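Local structure of glucose-6-phosphate isomerase (Thermus thermophilus, 1ZZG) at the interface of chains A and B. The protein catalyses the reversible isomerisation of glucose 6-phosphate to fructose 6-phosphate, a step shared by glycolysis and gluconeogenesis. Coordinates in Å, arbitrary orientation; residue numbers count along the deposited sequence, not the author numbering. Chains: chain A/B, glucose-6-phosphate isomerase.

The interface of chains A and B. Residues chain A 103-104, 107, 111; chain B 318-320.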
# COMPACT_ATOMS: atom_id res chain seq x y z
N PRO A 103 10.21 4.46 -16.42
CA PRO A 103 11.64 4.63 -16.70
C PRO A 103 12.62 5.14 -15.64
O PRO A 103 13.68 4.54 -15.45
CB PRO A 103 11.65 5.51 -17.96
CG PRO A 103 10.37 6.29 -17.84
CD PRO A 103 9.39 5.26 -17.36
N GLU A 104 12.27 6.22 -14.95
CA GLU A 104 13.20 6.79 -13.97
C GLU A 104 13.66 5.86 -12.84
O GLU A 104 14.87 5.75 -12.59
CB GLU A 104 12.62 8.08 -13.39
CG GLU A 104 12.36 9.19 -14.42
CD GLU A 104 11.09 8.96 -15.24
OE1 GLU A 104 10.24 8.14 -14.83
OE2 GLU A 104 10.92 9.63 -16.29
N LEU A 107 16.04 3.38 -14.25
CA LEU A 107 17.28 4.04 -14.64
C LEU A 107 18.13 4.28 -13.40
O LEU A 107 19.36 4.20 -13.44
CB LEU A 107 16.93 5.37 -15.32
CG LEU A 107 17.66 5.80 -16.60
CD1 LEU A 107 17.86 4.64 -17.55
CD2 LEU A 107 16.82 6.89 -17.25
N ARG A 111 21.90 2.77 -12.64
CA ARG A 111 22.99 3.67 -12.31
C ARG A 111 23.56 3.54 -10.90
O ARG A 111 24.65 4.04 -10.63
CB ARG A 111 22.55 5.12 -12.55
CG ARG A 111 22.32 5.44 -14.01
CD ARG A 111 21.54 6.73 -14.20
NE ARG A 111 21.41 7.03 -15.62
CZ ARG A 111 20.59 7.95 -16.13
NH1 ARG A 111 19.81 8.65 -15.34
NH2 ARG A 111 20.55 8.14 -17.44
N GLU B 318 12.78 11.16 -18.06
CA GLU B 318 13.91 10.53 -18.75
C GLU B 318 13.52 9.10 -19.12
O GLU B 318 13.49 8.20 -18.28
CB GLU B 318 15.15 10.54 -17.85
CG GLU B 318 16.34 9.80 -18.45
CD GLU B 318 17.65 10.09 -17.74
OE1 GLU B 318 17.65 10.29 -16.51
OE2 GLU B 318 18.69 10.11 -18.43
N ASP B 319 13.21 8.91 -20.40
CA ASP B 319 12.78 7.61 -20.91
C ASP B 319 13.90 6.60 -21.12
O ASP B 319 15.09 6.93 -21.06
CB ASP B 319 12.04 7.79 -22.24
CG ASP B 319 10.80 6.91 -22.35
OD1 ASP B 319 10.73 5.87 -21.66
OD2 ASP B 319 9.89 7.25 -23.13
N VAL B 320 13.50 5.36 -21.37
CA VAL B 320 14.41 4.26 -21.61
C VAL B 320 13.87 3.47 -22.79
O VAL B 320 12.69 3.09 -22.81
CB VAL B 320 14.47 3.31 -20.39
CG1 VAL B 320 15.37 2.12 -20.71
CG2 VAL B 320 14.98 4.06 -19.18
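A:Arg111 and B:Glu318 meet head-on in a bidentate salt bridge between the two subunits. The guanidinium of A:Arg111 presents its NH1 and NH2 end. NH1 of A:Arg111 donates to the carboxylate oxygen OE1 of B:Glu318 at 2.9 Å. NH2 of A:Arg111 donates to OE2 of B:Glu318, also at 2.9 Å. Both bonds are nearly straight, and both oxygens lie close to the guanidinium plane. The planes of the two flat groups are turned 55° apart, and the nitrogens approach each oxygen from above the carboxylate plane. B:Glu318 reaches this point with an extended chain, its CG opposite the backbone nitrogen (chi1 175°). A:Leu107, from the same helix as the arginine, sets CG over the centre of one guanidinium face and probably limits its tilt. Its side chain also lies across that of B:Glu318 at about a right angle.

The backbone of B:Glu318 is held as well. The N of B:Glu318 donates to OE2 of A:Glu104 at 3.0 Å, and OE2 accepts with its anti lone pair. A bend at chi2 (78°) of A:Glu104 goes with this reach. One helix, A 103-112, thus grips both ends of B:Glu318.

Beyond it, A:Leu107 and B:Val320 run past each other in opposite directions. Methyl CD1 of A:Leu107 packs tightly on CG2 of B:Val320 at 3.4 Å. CB of A:Pro103, at the start of the helix, touches CG2 of B:Val320 at 3.8 Å. Within chain B, OD1 of B:Asp319 accepts the N-H of B:Val320, which may brace the loop.

The patch recurs by two-fold symmetry. Its salt bridge and apolar contacts likely fasten the two subunits together.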